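PDB 2Q01: uronate isomerase from Caulobacter crescentus, which catalyses the isomerisation of D-glucuronate to D-fructuronate and of D-galacturonate to D-tagaturonate in uronate breakdown. Local coordinates for residues Glu219-Asp224 / Leu232-Leu237. Residues are numbered along the deposited sequence; the frame is centred on the assembly and turned at random.
Sequences ETSGQD and LEAHRL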
ATOM      1  N   GLU B 219     -36.513  27.459   0.574  1.00 51.25           N
ATOM      2  CA  GLU B 219     -37.341  27.831   1.725  1.00 55.01           C
ATOM      3  C   GLU B 219     -36.505  28.350   2.896  1.00 56.67           C
ATOM      4  O   GLU B 219     -36.865  29.351   3.512  1.00 60.13           O
ATOM      5  CB  GLU B 219     -38.203  26.653   2.189  1.00 57.75           C
ATOM      6  CG  GLU B 219     -39.211  26.158   1.155  1.00 72.63           C
ATOM      7  CD  GLU B 219     -39.794  24.790   1.493  1.00 85.85           C
ATOM      8  OE1 GLU B 219     -39.417  24.205   2.534  1.00 91.67           O
ATOM      9  OE2 GLU B 219     -40.636  24.298   0.710  1.00 80.97           O
ATOM     10  N   THR B 220     -35.392  27.677   3.188  1.00 55.90           N
ATOM     11  CA  THR B 220     -34.507  28.073   4.294  1.00 51.64           C
ATOM     12  C   THR B 220     -33.661  29.317   4.006  1.00 47.35           C
ATOM     13  O   THR B 220     -33.205  29.988   4.931  1.00 56.01           O
ATOM     14  CB  THR B 220     -33.569  26.924   4.747  1.00 45.35           C
ATOM     15  OG1 THR B 220     -32.678  26.576   3.684  1.00 42.38           O
ATOM     16  CG2 THR B 220     -34.362  25.700   5.172  1.00 39.93           C
ATOM     17  N   SER B 221     -33.447  29.624   2.732  1.00 45.23           N
ATOM     18  CA  SER B 221     -32.645  30.789   2.367  1.00 52.67           C
ATOM     19  C   SER B 221     -33.473  31.990   1.914  1.00 51.24           C
ATOM     20  O   SER B 221     -33.031  33.131   2.047  1.00 54.19           O
ATOM     21  CB  SER B 221     -31.630  30.424   1.286  1.00 48.78           C
ATOM     22  OG  SER B 221     -32.282  30.007   0.099  1.00 47.95           O
ATOM     23  N   GLY B 222     -34.660  31.726   1.367  1.00 48.96           N
ATOM     24  CA  GLY B 222     -35.524  32.774   0.828  1.00 52.39           C
ATOM     25  C   GLY B 222     -35.023  33.319  -0.498  1.00 60.19           C
ATOM     26  O   GLY B 222     -35.373  34.436  -0.886  1.00 63.97           O
ATOM     27  N   GLN B 223     -34.215  32.517  -1.194  1.00 61.12           N
ATOM     28  CA  GLN B 223     -33.531  32.938  -2.417  1.00 58.19           C
ATOM     29  C   GLN B 223     -33.995  32.174  -3.653  1.00 61.12           C
ATOM     30  O   GLN B 223     -34.511  31.059  -3.545  1.00 63.00           O
ATOM     31  CB  GLN B 223     -32.019  32.750  -2.262  1.00 53.37           C
ATOM     32  CG  GLN B 223     -31.368  33.660  -1.235  1.00 52.08           C
ATOM     33  CD  GLN B 223     -31.291  35.103  -1.689  1.00 59.04           C
ATOM     34  OE1 GLN B 223     -30.786  35.408  -2.774  1.00 53.36           O
ATOM     35  NE2 GLN B 223     -31.784  36.007  -0.849  1.00 57.93           N
ATOM     36  N   ASP B 224     -33.806  32.788  -4.824  1.00 63.27           N
ATOM     37  CA  ASP B 224     -33.998  32.103  -6.100  1.00 61.73           C
ATOM     38  C   ASP B 224     -32.811  31.169  -6.308  1.00 54.63           C
ATOM     39  O   ASP B 224     -31.742  31.565  -6.769  1.00 51.94           O
ATOM     40  CB  ASP B 224     -34.158  33.087  -7.267  1.00 64.32           C
ATOM     41  CG  ASP B 224     -34.496  32.390  -8.590  1.00 68.53           C
ATOM     42  OD1 ASP B 224     -34.999  31.244  -8.571  1.00 62.56           O
ATOM     43  OD2 ASP B 224     -34.263  32.999  -9.657  1.00 70.86           O
ATOM     44  N   LEU B 232     -25.568  31.073  -5.082  1.00 40.53           N
ATOM     45  CA  LEU B 232     -24.373  31.391  -4.319  1.00 40.11           C
ATOM     46  C   LEU B 232     -24.680  32.248  -3.094  1.00 44.02           C
ATOM     47  O   LEU B 232     -24.086  32.037  -2.033  1.00 50.09           O
ATOM     48  CB  LEU B 232     -23.334  32.074  -5.208  1.00 32.27           C
ATOM     49  CG  LEU B 232     -22.658  31.214  -6.277  1.00 32.23           C
ATOM     50  CD1 LEU B 232     -21.535  31.997  -6.923  1.00 37.85           C
ATOM     51  CD2 LEU B 232     -22.138  29.912  -5.682  1.00 37.58           C
ATOM     52  N   GLU B 233     -25.606  33.198  -3.237  1.00 41.43           N
ATOM     53  CA  GLU B 233     -26.096  33.980  -2.095  1.00 43.71           C
ATOM     54  C   GLU B 233     -26.811  33.125  -1.060  1.00 40.87           C
ATOM     55  O   GLU B 233     -26.701  33.380   0.134  1.00 50.16           O
ATOM     56  CB  GLU B 233     -27.016  35.121  -2.533  1.00 40.21           C
ATOM     57  CG  GLU B 233     -26.359  36.495  -2.477  1.00 61.85           C
ATOM     58  CD  GLU B 233     -25.850  36.855  -1.087  1.00 67.35           C
ATOM     59  OE1 GLU B 233     -26.635  36.761  -0.118  1.00 75.75           O
ATOM     60  OE2 GLU B 233     -24.663  37.235  -0.966  1.00 63.90           O
ATOM     61  N   ALA B 234     -27.534  32.114  -1.532  1.00 40.86           N
ATOM     62  CA  ALA B 234     -28.223  31.173  -0.660  1.00 39.69           C
ATOM     63  C   ALA B 234     -27.248  30.322   0.149  1.00 42.91           C
ATOM     64  O   ALA B 234     -27.548  29.952   1.278  1.00 49.17           O
ATOM     65  CB  ALA B 234     -29.147  30.294  -1.470  1.00 45.40           C
ATOM     66  N   HIS B 235     -26.088  30.018  -0.431  1.00 44.00           N
ATOM     67  CA  HIS B 235     -25.033  29.291   0.272  1.00 32.64           C
ATOM     68  C   HIS B 235     -24.353  30.151   1.328  1.00 40.78           C
ATOM     69  O   HIS B 235     -24.015  29.659   2.404  1.00 35.01           O
ATOM     70  CB  HIS B 235     -23.983  28.783  -0.705  1.00 34.37           C
ATOM     71  CG  HIS B 235     -24.283  27.437  -1.280  1.00 29.67           C
ATOM     72  ND1 HIS B 235     -24.315  26.292  -0.514  1.00 38.67           N
ATOM     73  CD2 HIS B 235     -24.518  27.043  -2.553  1.00 38.14           C
ATOM     74  CE1 HIS B 235     -24.582  25.254  -1.285  1.00 34.80           C
ATOM     75  NE2 HIS B 235     -24.706  25.682  -2.528  1.00 47.04           N
ATOM     76  N   ARG B 236     -24.149  31.428   1.010  1.00 36.19           N
ATOM     77  CA  ARG B 236     -23.534  32.373   1.936  1.00 33.08           C
ATOM     78  C   ARG B 236     -24.415  32.624   3.152  1.00 42.27           C
ATOM     79  O   ARG B 236     -23.928  32.618   4.285  1.00 49.10           O
ATOM     80  CB  ARG B 236     -23.218  33.690   1.239  1.00 25.71           C
ATOM     81  CG  ARG B 236     -22.032  33.629   0.311  1.00 40.83           C
ATOM     82  CD  ARG B 236     -21.661  35.017  -0.205  1.00 48.45           C
ATOM     83  NE  ARG B 236     -21.068  34.930  -1.537  1.00 56.36           N
ATOM     84  CZ  ARG B 236     -21.715  35.186  -2.673  1.00 54.88           C
ATOM     85  NH1 ARG B 236     -22.985  35.578  -2.659  1.00 47.14           N
ATOM     86  NH2 ARG B 236     -21.081  35.060  -3.830  1.00 35.13           N
ATOM     87  N   LEU B 237     -25.710  32.827   2.908  1.00 40.84           N
ATOM     88  CA  LEU B 237     -26.682  33.054   3.973  1.00 40.25           C
ATOM     89  C   LEU B 237     -26.859  31.834   4.876  1.00 45.93           C
ATOM     90  O   LEU B 237     -27.037  31.977   6.086  1.00 53.30           O
ATOM     91  CB  LEU B 237     -28.034  33.488   3.396  1.00 39.26           C
ATOM     92  CG  LEU B 237     -28.153  34.862   2.725  1.00 39.73           C
ATOM     93  CD1 LEU B 237     -29.594  35.108   2.323  1.00 50.70           C
ATOM     94  CD2 LEU B 237     -27.640  36.003   3.606  1.00 45.59           C
TER
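Ser221 and Gln223 pack on Ala234 where helix 210-221 ends and meets the next helix, 228-244. These are two consecutive helices joined by a short loop, at the surface of this TIM-barrel-clan enzyme. The loop begins at Gly222, which leaves helical geometry with a positive phi.

The packing is by van der Waals contact. Ser221 OG lies 3.5 Å from Ala234 CB, with Ser221 CB alongside at 3.7 Å from the same methyl. Gln223 CB is 3.9 Å from Ala234 CB. The methyl is buried and also touches Val225. Further along helix 228-244, Leu237 CD1 sits 4.0 Å from Ser221 O. Gln223 CG is beside the backbone N (chi1 -67°), and the chain bends at chi2. This lays CG over Ala234 and sends the amide between two neighbours, with OE1 3.8 Å from Glu233 CB and NE2 near Leu237 CD1. With an alanine in place of Gln223, the Ala234 methyl is likely to be less covered where CG packs on it, and Glu233 CB would lose its amide contact, leaving Leu237 CD1 with Ser221 O.

No hydrogen bond joins 219-224 to 232-237, but Asp224 O bonds to Ser230 OG near the start of helix 228-244. Ser221 OG bonds to Phe217 O, one helical turn back, and accepts a weak bond from Gln223 N. On the second helix, Arg236 NH1 forms a salt bridge to Glu233 OE2 at 2.9 Å, meeting that oxygen from 39° above the carboxylate plane.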